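Diaminopimelate decarboxylase (Methanocaldococcus jannaschii, PDB 1TWI) catalyses, with pyridoxal 5'-phosphate as cofactor, the decarboxylation of meso-diaminopimelate to L-lysine, the last step of lysine biosynthesis. Local coordinates at residues E61-Y66 with N127-N132; G93-A98 with I120-E125; N111-T116 with N178-D183; T145-G150 with M199-V204. All blocks are in the same frame, centred on the assembly; numbering follows the deposited sequence.

Contact 1 of 4, residues E61-Y66 with N127-N132; sequences EFIVAY and NIRAFN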
# COMPACT_ATOMS: atom_id res chain seq x y z
N GLU A 61 37.98 -1.87 -2.81
CA GLU A 61 36.89 -2.84 -2.89
C GLU A 61 35.66 -2.31 -3.65
O GLU A 61 35.43 -1.11 -3.72
CB GLU A 61 36.51 -3.26 -1.47
CG GLU A 61 35.85 -4.63 -1.37
CD GLU A 61 35.56 -5.04 0.10
OE1 GLU A 61 36.14 -4.36 1.03
OE2 GLU A 61 34.76 -6.02 0.30
N PHE A 62 34.89 -3.23 -4.23
CA PHE A 62 33.62 -2.91 -4.90
C PHE A 62 32.56 -3.72 -4.12
O PHE A 62 32.69 -4.96 -4.00
CB PHE A 62 33.58 -3.34 -6.39
CG PHE A 62 32.19 -3.21 -6.99
CD1 PHE A 62 31.62 -1.96 -7.16
CD2 PHE A 62 31.43 -4.34 -7.30
CE1 PHE A 62 30.28 -1.84 -7.63
CE2 PHE A 62 30.09 -4.23 -7.77
CZ PHE A 62 29.54 -2.99 -7.93
N ILE A 63 31.53 -3.04 -3.61
CA ILE A 63 30.52 -3.73 -2.79
C ILE A 63 29.12 -3.50 -3.31
O ILE A 63 28.74 -2.36 -3.50
CB ILE A 63 30.51 -3.20 -1.32
CG1 ILE A 63 31.87 -3.45 -0.68
CG2 ILE A 63 29.38 -3.90 -0.45
CD1 ILE A 63 32.00 -2.75 0.68
N VAL A 64 28.36 -4.56 -3.50
CA VAL A 64 26.97 -4.41 -3.91
C VAL A 64 26.16 -4.45 -2.59
O VAL A 64 26.12 -5.48 -1.89
CB VAL A 64 26.52 -5.58 -4.80
CG1 VAL A 64 25.05 -5.41 -5.20
CG2 VAL A 64 27.43 -5.65 -6.04
N ALA A 65 25.56 -3.34 -2.21
CA ALA A 65 24.73 -3.36 -1.00
C ALA A 65 23.28 -3.43 -1.47
O ALA A 65 22.62 -2.39 -1.74
CB ALA A 65 24.98 -2.09 -0.15
N TYR A 66 22.78 -4.66 -1.57
CA TYR A 66 21.40 -4.86 -2.05
C TYR A 66 20.38 -4.08 -1.24
O TYR A 66 20.37 -4.14 -0.04
CB TYR A 66 21.10 -6.38 -2.09
CG TYR A 66 19.66 -6.70 -2.28
CD1 TYR A 66 18.97 -6.31 -3.43
CD2 TYR A 66 18.95 -7.37 -1.27
CE1 TYR A 66 17.61 -6.58 -3.60
CE2 TYR A 66 17.59 -7.65 -1.42
CZ TYR A 66 16.93 -7.25 -2.57
OH TYR A 66 15.57 -7.47 -2.67
N ASN A 127 28.05 -3.48 14.57
CA ASN A 127 29.28 -2.93 13.95
C ASN A 127 29.17 -2.86 12.41
O ASN A 127 30.06 -3.36 11.65
CB ASN A 127 30.50 -3.78 14.40
CG ASN A 127 31.86 -3.18 13.98
OD1 ASN A 127 32.10 -1.95 14.00
ND2 ASN A 127 32.77 -4.07 13.61
N ILE A 128 28.08 -2.25 11.94
CA ILE A 128 27.84 -2.13 10.51
C ILE A 128 28.95 -1.26 9.91
O ILE A 128 29.60 -0.45 10.61
CB ILE A 128 26.47 -1.50 10.24
CG1 ILE A 128 26.31 -0.16 10.97
CG2 ILE A 128 25.35 -2.47 10.68
CD1 ILE A 128 24.95 0.56 10.59
N ARG A 129 29.18 -1.44 8.63
CA ARG A 129 30.19 -0.64 7.92
C ARG A 129 29.96 0.89 8.10
O ARG A 129 30.90 1.67 8.30
CB ARG A 129 30.12 -0.97 6.42
CG ARG A 129 31.36 -0.42 5.66
CD ARG A 129 31.16 -0.53 4.09
NE ARG A 129 32.39 -0.06 3.45
CZ ARG A 129 33.49 -0.79 3.27
NH1 ARG A 129 34.57 -0.24 2.70
NH2 ARG A 129 33.52 -2.08 3.61
N ALA A 130 28.71 1.32 8.00
CA ALA A 130 28.39 2.73 8.19
C ALA A 130 26.92 3.07 8.29
O ALA A 130 26.07 2.39 7.70
CB ALA A 130 28.95 3.59 7.05
N PHE A 131 26.65 4.14 9.02
CA PHE A 131 25.33 4.74 9.00
C PHE A 131 25.54 5.82 7.87
O PHE A 131 26.52 6.61 7.93
CB PHE A 131 25.06 5.51 10.28
CG PHE A 131 24.79 4.62 11.47
CD1 PHE A 131 23.51 4.16 11.72
CD2 PHE A 131 25.85 4.23 12.31
CE1 PHE A 131 23.27 3.32 12.81
CE2 PHE A 131 25.63 3.38 13.42
CZ PHE A 131 24.33 2.93 13.67
N ASN A 132 24.64 5.88 6.87
CA ASN A 132 24.71 6.95 5.87
C ASN A 132 23.86 8.05 6.50
O ASN A 132 22.63 8.03 6.41
CB ASN A 132 24.12 6.48 4.53
CG ASN A 132 24.97 5.40 3.85
OD1 ASN A 132 26.17 5.26 4.13
ND2 ASN A 132 24.35 4.64 2.91
O HOH W 1 35.26 -4.55 3.52
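Arg129 reaches across the interior of the barrel from the residue just before strand 130-133 and lays its guanidinium group against the methyl tip of Ile63. Followed outward from CB, the side chain runs nearly straight: CG stands anti to the backbone N (chi1 -166°) and the chain stays extended as far as NE, which carries the flat group the full distance to strand 62-67. Arg129 CD is the first atom to come near, 4.2 Å from Ile63 CD1. Beyond it NE, CZ and NH1 all lie close to that same methyl, and NH2 comes nearest, with Arg129 NH2 to Ile63 CD1 at 3.4 Å. The methyl sits over one face of the guanidinium, 3.3 Å above its plane and displaced toward the rim. An arginine suits this place because its faces accept hydrocarbon while its N-H groups point outward in the plane. Ile63 meets it from the opposite direction. Glu61 OE1 is 4.3 Å from Arg129 NH2, too far for a salt bridge, and a water spans the gap: it donates to Glu61 OE1 at 2.6 Å and accepts from Arg129 NH2 at 3.0 Å, lying in the guanidinium plane at its edge. The stronger charge partner is Asp244, in a salt bridge with NE, while NH2 also bonds to Lys106 O. Within the parallel barrel of the pyridoxal-binding domain, Arg129 thus spans from the foot of strand 130-133 to strand 62-67, touching Asn286 and Ile288 of strand 286-289, a neighbour of 62-67 in the sheet.

Contact 2 of 4, residues G93-A98 with I120-E125; sequences GELYIA and IIMGIE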
# COMPACT_ATOMS: atom_id res chain seq x y z
N GLY A 93 14.34 -3.37 11.33
CA GLY A 93 13.80 -4.64 10.84
C GLY A 93 14.67 -5.19 9.71
O GLY A 93 14.98 -6.40 9.70
N GLU A 94 15.07 -4.33 8.77
CA GLU A 94 15.92 -4.80 7.69
C GLU A 94 17.30 -5.15 8.22
O GLU A 94 17.88 -6.13 7.75
CB GLU A 94 16.03 -3.74 6.57
CG GLU A 94 14.70 -3.69 5.74
CD GLU A 94 14.74 -2.66 4.59
OE1 GLU A 94 15.76 -1.97 4.49
OE2 GLU A 94 13.74 -2.54 3.82
N LEU A 95 17.80 -4.41 9.22
CA LEU A 95 19.14 -4.71 9.74
C LEU A 95 19.08 -6.12 10.42
O LEU A 95 19.98 -6.98 10.30
CB LEU A 95 19.55 -3.64 10.75
CG LEU A 95 20.85 -4.02 11.53
CD1 LEU A 95 21.97 -4.26 10.49
CD2 LEU A 95 21.26 -2.90 12.50
N TYR A 96 18.00 -6.33 11.16
CA TYR A 96 17.78 -7.62 11.85
C TYR A 96 17.79 -8.73 10.79
O TYR A 96 18.45 -9.77 10.93
CB TYR A 96 16.40 -7.53 12.54
CG TYR A 96 16.03 -8.67 13.43
CD1 TYR A 96 16.46 -8.67 14.76
CD2 TYR A 96 15.23 -9.72 12.98
CE1 TYR A 96 16.09 -9.68 15.63
CE2 TYR A 96 14.83 -10.76 13.87
CZ TYR A 96 15.29 -10.71 15.19
OH TYR A 96 14.96 -11.68 16.11
N ILE A 97 17.00 -8.57 9.73
CA ILE A 97 16.99 -9.58 8.68
C ILE A 97 18.40 -9.76 8.02
O ILE A 97 18.81 -10.91 7.74
CB ILE A 97 15.91 -9.22 7.59
CG1 ILE A 97 14.50 -9.39 8.16
CG2 ILE A 97 16.04 -10.10 6.39
CD1 ILE A 97 13.46 -8.63 7.29
N ALA A 98 19.13 -8.67 7.77
CA ALA A 98 20.46 -8.81 7.16
C ALA A 98 21.38 -9.65 8.04
O ALA A 98 22.11 -10.52 7.53
CB ALA A 98 21.13 -7.41 6.87
N ILE A 120 19.94 3.01 16.11
CA ILE A 120 21.37 3.35 16.14
C ILE A 120 22.13 2.38 17.10
O ILE A 120 23.22 1.91 16.78
CB ILE A 120 21.54 4.85 16.53
CG1 ILE A 120 21.06 5.70 15.32
CG2 ILE A 120 23.02 5.18 16.87
CD1 ILE A 120 20.59 7.10 15.65
N ILE A 121 21.51 2.05 18.25
CA ILE A 121 22.14 1.13 19.21
C ILE A 121 22.35 -0.17 18.47
O ILE A 121 23.43 -0.79 18.57
CB ILE A 121 21.22 0.87 20.48
CG1 ILE A 121 21.31 2.07 21.46
CG2 ILE A 121 21.62 -0.40 21.21
CD1 ILE A 121 20.07 2.23 22.42
N MET A 122 21.34 -0.58 17.72
CA MET A 122 21.44 -1.84 17.00
C MET A 122 22.56 -1.86 15.99
O MET A 122 23.29 -2.86 15.90
CB MET A 122 20.10 -2.18 16.32
CG MET A 122 20.07 -3.53 15.60
SD MET A 122 18.37 -3.91 14.85
CE MET A 122 17.48 -3.03 15.94
N GLY A 123 22.67 -0.79 15.20
CA GLY A 123 23.74 -0.74 14.20
C GLY A 123 25.13 -0.71 14.86
O GLY A 123 26.10 -1.28 14.32
N ILE A 124 25.24 -0.02 15.99
CA ILE A 124 26.54 0.07 16.64
C ILE A 124 26.91 -1.29 17.21
O ILE A 124 28.04 -1.76 17.01
CB ILE A 124 26.56 1.16 17.73
CG1 ILE A 124 26.40 2.55 17.06
CG2 ILE A 124 27.82 1.02 18.56
CD1 ILE A 124 26.24 3.77 18.04
N GLU A 125 25.97 -1.95 17.85
CA GLU A 125 26.22 -3.30 18.41
C GLU A 125 26.57 -4.32 17.28
O GLU A 125 27.38 -5.23 17.47
CB GLU A 125 24.97 -3.80 19.15
CG GLU A 125 24.69 -3.14 20.52
CD GLU A 125 25.76 -3.42 21.58
OE1 GLU A 125 26.37 -4.49 21.57
OE2 GLU A 125 25.98 -2.56 22.45
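Leu95 and Met122 run alongside each other in opposite senses between two helices, 93-98 and 120-125, whose axes lie almost side by side at 23° and approach to 10.5 Å. The tight part is small. Leu95 CD2 presses on Met122 CG at 3.4 Å, a tight carbon-carbon approach, and the same methyl lies 3.7 Å from Gly123 CA. At Gly123 the leucine thus meets the helix backbone directly. In both partners CG stands anti to the backbone N (chi1 170° in Leu95, -177° in Met122), which sends each chain across the gap toward the other helix. The extended CB-CG-SD part of the methionine brings Met122 SD to 3.9 Å from Leu95 CD2; a flexible, unbranched thioether can follow the leucine's surface.

Away from this point the packing thins. Tyr96 lies at the margin, and its closest approach is a distant one, from Tyr96 N to Met122 SD at 4.4 Å. This partly exposed flank is where the dimer partner arrives: Tyr420 of the second subunit meets the Tyr96 ring and also packs on Met122. On the inner side, Leu95 touches Val89 of strand 86-89. Two nearly parallel helices, each followed by a parallel strand, with apolar side chains between them are characteristic of the outer helical layer of a beta/alpha (TIM) barrel, here the pyridoxal-binding domain of a class-II decarboxylase.

Contact 3 of 4, residues N111-T116 with N178-D183; sequences NGNCKT and NKFGLD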
# COMPACT_ATOMS: atom_id res chain seq x y z
N ASN A 111 20.76 3.33 5.72
CA ASN A 111 20.19 4.59 5.20
C ASN A 111 18.92 4.91 5.96
O ASN A 111 18.32 4.02 6.58
CB ASN A 111 19.77 4.42 3.72
CG ASN A 111 20.93 4.51 2.79
OD1 ASN A 111 21.58 5.53 2.78
ND2 ASN A 111 21.21 3.44 2.02
N GLY A 112 18.50 6.16 5.91
CA GLY A 112 17.23 6.52 6.50
C GLY A 112 17.22 7.90 7.07
O GLY A 112 18.20 8.28 7.67
N ASN A 113 16.12 8.64 6.90
CA ASN A 113 16.03 10.00 7.40
C ASN A 113 15.41 10.11 8.80
O ASN A 113 15.28 11.21 9.33
CB ASN A 113 15.21 10.85 6.42
CG ASN A 113 13.76 10.40 6.33
OD1 ASN A 113 13.45 9.44 5.63
ND2 ASN A 113 12.87 11.09 7.08
N CYS A 114 15.00 9.00 9.42
CA CYS A 114 14.47 9.12 10.79
C CYS A 114 14.95 7.95 11.61
O CYS A 114 14.18 7.18 12.14
CB CYS A 114 12.92 9.16 10.81
SG CYS A 114 12.27 9.65 12.49
N LYS A 115 16.26 7.85 11.75
CA LYS A 115 16.84 6.76 12.49
C LYS A 115 16.59 7.03 13.97
O LYS A 115 16.86 8.10 14.46
CB LYS A 115 18.34 6.68 12.21
CG LYS A 115 18.63 6.55 10.68
CD LYS A 115 19.69 5.51 10.45
CE LYS A 115 20.63 5.66 9.15
NZ LYS A 115 20.63 6.98 8.42
N THR A 116 16.09 6.05 14.68
CA THR A 116 15.81 6.23 16.09
C THR A 116 16.98 5.77 16.92
O THR A 116 17.86 5.00 16.49
CB THR A 116 14.64 5.33 16.54
OG1 THR A 116 15.08 3.97 16.39
CG2 THR A 116 13.37 5.57 15.71
N ASN A 178 13.16 17.04 -1.68
CA ASN A 178 12.75 15.87 -0.92
C ASN A 178 13.33 15.94 0.46
O ASN A 178 14.18 16.83 0.77
CB ASN A 178 13.16 14.59 -1.68
CG ASN A 178 12.36 14.40 -2.96
OD1 ASN A 178 12.84 13.81 -3.94
ND2 ASN A 178 11.12 14.87 -2.95
N LYS A 179 12.92 15.00 1.31
CA LYS A 179 13.32 15.05 2.71
C LYS A 179 14.73 14.55 2.96
O LYS A 179 15.26 14.78 4.03
CB LYS A 179 12.33 14.22 3.54
CG LYS A 179 12.34 12.72 3.17
CD LYS A 179 11.25 11.93 3.98
CE LYS A 179 11.29 10.44 3.63
NZ LYS A 179 10.25 9.62 4.38
N PHE A 180 15.36 13.91 1.98
CA PHE A 180 16.67 13.27 2.29
C PHE A 180 17.93 14.08 2.10
O PHE A 180 17.95 15.05 1.34
CB PHE A 180 16.91 12.02 1.40
CG PHE A 180 15.69 11.16 1.24
CD1 PHE A 180 15.35 10.23 2.22
CD2 PHE A 180 14.89 11.28 0.11
CE1 PHE A 180 14.22 9.42 2.05
CE2 PHE A 180 13.73 10.47 -0.07
CZ PHE A 180 13.42 9.53 0.91
N GLY A 181 18.98 13.61 2.78
CA GLY A 181 20.29 14.16 2.55
C GLY A 181 20.69 15.54 3.05
O GLY A 181 19.85 16.36 3.49
N LEU A 182 21.99 15.77 2.89
CA LEU A 182 22.70 16.98 3.32
C LEU A 182 23.05 17.78 2.10
O LEU A 182 23.82 17.31 1.24
CB LEU A 182 23.99 16.58 4.05
CG LEU A 182 23.72 15.70 5.28
CD1 LEU A 182 25.01 14.98 5.71
CD2 LEU A 182 23.26 16.57 6.45
N ASP A 183 22.42 18.96 1.99
CA ASP A 183 22.63 19.80 0.82
C ASP A 183 24.12 20.18 0.70
O ASP A 183 24.74 20.65 1.68
CB ASP A 183 21.77 21.05 0.90
CG ASP A 183 21.77 21.83 -0.40
OD1 ASP A 183 22.41 22.88 -0.47
OD2 ASP A 183 21.15 21.35 -1.37
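Asn113 lays its carboxamide across the end of the Lys179 side chain, the two crossing at about a right angle. Asn113 OD1 lies 3.1 Å from Lys179 CE, and Asn113 ND2 is 3.6 Å from Lys179 CD, so the amide lies against the last two methylenes of the lysine. Although Asn113 OD1 comes within 3.4 Å of Lys179 NZ, the angle is too poor for a hydrogen bond. The ammonium is held instead by Asp362 of the second subunit in a salt bridge, and by Gly355 O of that subunit; Gly355 is also the main polar partner of Asn113. Both CG atoms lie between the backbone N and the carbonyl carbon (chi1 66° in Asn113, 63° in Lys179), after which the lysine runs fully extended toward the interface.

Phe180 CE1 is 3.7 Å from Asn113 OD1, while Lys179 CG rests 3.8 Å above the centre of the Phe180 ring. Lys115 NZ, salt-bridged to Glu138, also bonds to Gly112 O at 2.9 Å and probably helps to hold the bend. Loops at the C-terminal ends of the barrel strands are typical of TIM-barrel active sites: Asn111 touches the cofactor, and the side chain of Phe180 is about 6 Å from the bound pyridoxal phosphate, beside the dimer interface.

Contact 4 of 4, residues T145-G150 with M199-V204; sequences TAKELG and MEYVNV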
# COMPACT_ATOMS: atom_id res chain seq x y z
N THR A 145 24.89 8.51 21.13
CA THR A 145 24.60 7.09 21.41
C THR A 145 25.88 6.26 21.47
O THR A 145 26.06 5.38 22.37
CB THR A 145 23.63 6.55 20.34
OG1 THR A 145 22.46 7.37 20.37
CG2 THR A 145 23.27 5.10 20.62
N ALA A 146 26.79 6.52 20.54
CA ALA A 146 28.08 5.84 20.52
C ALA A 146 28.78 6.16 21.87
O ALA A 146 29.41 5.29 22.49
CB ALA A 146 28.95 6.38 19.31
N LYS A 147 28.72 7.43 22.29
CA LYS A 147 29.33 7.82 23.58
C LYS A 147 28.68 6.98 24.73
O LYS A 147 29.40 6.44 25.59
CB LYS A 147 29.10 9.29 23.87
CG LYS A 147 29.67 9.77 25.21
CD LYS A 147 29.19 11.20 25.48
CE LYS A 147 29.92 11.93 26.66
NZ LYS A 147 29.36 13.34 26.80
N GLU A 148 27.36 6.84 24.73
CA GLU A 148 26.71 6.06 25.79
C GLU A 148 27.17 4.59 25.82
O GLU A 148 27.37 4.00 26.90
CB GLU A 148 25.19 6.15 25.65
CG GLU A 148 24.66 7.54 25.97
CD GLU A 148 23.15 7.63 25.83
OE1 GLU A 148 22.64 7.16 24.77
OE2 GLU A 148 22.48 8.16 26.76
N LEU A 149 27.35 3.99 24.66
CA LEU A 149 27.78 2.60 24.62
C LEU A 149 29.32 2.44 24.75
O LEU A 149 29.82 1.33 24.75
CB LEU A 149 27.33 1.95 23.28
CG LEU A 149 25.85 1.97 22.98
CD1 LEU A 149 25.58 1.31 21.53
CD2 LEU A 149 25.14 1.16 24.00
N GLY A 150 30.07 3.54 24.82
CA GLY A 150 31.52 3.40 24.94
C GLY A 150 32.15 2.83 23.64
O GLY A 150 33.12 2.06 23.65
N MET A 199 33.81 15.54 16.57
CA MET A 199 33.17 14.67 17.56
C MET A 199 34.13 13.54 17.94
O MET A 199 34.90 13.11 17.12
CB MET A 199 31.89 14.08 16.98
CG MET A 199 30.82 15.10 16.97
SD MET A 199 29.46 14.51 15.98
CE MET A 199 28.36 15.81 16.27
N GLU A 200 34.04 13.04 19.18
CA GLU A 200 34.95 12.00 19.60
C GLU A 200 34.47 10.60 19.41
O GLU A 200 35.27 9.67 19.52
CB GLU A 200 35.28 12.19 21.09
CG GLU A 200 35.63 13.63 21.39
CD GLU A 200 36.13 13.85 22.85
OE1 GLU A 200 35.42 13.44 23.82
OE2 GLU A 200 37.24 14.42 23.01
N TYR A 201 33.18 10.40 19.14
CA TYR A 201 32.69 9.03 19.02
C TYR A 201 32.23 8.58 17.65
O TYR A 201 31.49 7.62 17.56
CB TYR A 201 31.57 8.78 20.08
CG TYR A 201 32.00 9.17 21.48
CD1 TYR A 201 31.96 10.49 21.89
CD2 TYR A 201 32.57 8.23 22.34
CE1 TYR A 201 32.49 10.87 23.13
CE2 TYR A 201 33.09 8.60 23.59
CZ TYR A 201 33.05 9.92 23.96
OH TYR A 201 33.56 10.34 25.19
N VAL A 202 32.65 9.26 16.59
CA VAL A 202 32.25 8.81 15.24
C VAL A 202 33.55 8.84 14.44
O VAL A 202 34.48 9.57 14.79
CB VAL A 202 31.15 9.72 14.55
CG1 VAL A 202 29.86 9.76 15.44
CG2 VAL A 202 31.68 11.17 14.31
N ASN A 203 33.56 8.05 13.37
CA ASN A 203 34.66 7.88 12.47
C ASN A 203 34.10 8.08 11.06
O ASN A 203 33.27 7.27 10.60
CB ASN A 203 35.19 6.44 12.65
CG ASN A 203 36.23 6.06 11.62
OD1 ASN A 203 36.06 5.05 10.92
ND2 ASN A 203 37.28 6.83 11.53
N VAL A 204 34.56 9.15 10.40
CA VAL A 204 34.14 9.54 9.04
C VAL A 204 34.71 8.57 8.03
O VAL A 204 35.94 8.52 7.89
CB VAL A 204 34.65 10.99 8.70
CG1 VAL A 204 34.24 11.36 7.24
CG2 VAL A 204 34.00 12.01 9.67
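The Tyr201 ring lies flat against Lys147, whose CB sits over the centre of one face. This is a CH-pi contact: Lys147 CB is 3.6 Å from the centroid of the Tyr201 ring and only 9° off the ring normal. Lys147 CA stands over the same ring near its CD2 corner, and Lys147 CG continues over the far end, 3.6 Å from Tyr201 CZ, whereas Ala146 O approaches the ring obliquely. The setting is the outer layer of a TIM barrel, where helix 136-149 packs beside the turn that leads from helix 188-198 into strand 202-208.

Lysine suits this outward-facing site because its long methylene stem can cover an aromatic face while the charged end continues to the surface. CG stands anti to the backbone N (chi1 178°), and the rest of the chain is extended, which draws the stem along the ring and carries NZ away from it. Lys147 NZ remains 6.8 Å from Glu200 OE1, near enough for a favourable electrostatic pull, perhaps, but not for a salt bridge. Tyrosine is equally apt at a partly exposed position, its ring packing against the helix while its hydroxyl end lies near Lys147 CG.

Deeper in, the small Ala146 lets the backbone of the turn come close, and it also packs on Ile124 of helix 117-125. Tyr201 is in turn tied through its backbone to Ala153, at the start of strand 153-160. The alanine methyl rests against the turn, with Ala146 CB 3.6 Å from Tyr201 CB and 3.3 Å from Tyr201 O.

All four contacts belong to the barrel domain but to different layers of it. Contact 1 lies inside, where a buried methyl and a charged group share space with water; contact 2 lies between shell helices and is apolar, contact 4 between a shell helix and the turn entering strand 202-208, a lysine-tyrosine stack reaching the surface. Contact 3, at the strand ends, is buried and polar where the second subunit and the cofactor pocket come close. Helix 117-125 joins contacts 2 and 4: Ile124 CD1 packs 3.7 Å from Ala146 CA. Contact 1 reaches contact 3 through Asn132 ND2 and Asn111 OD1, 2.9 Å apart. Contacts 2 and 3 touch the second subunit; contacts 1 and 4 do not.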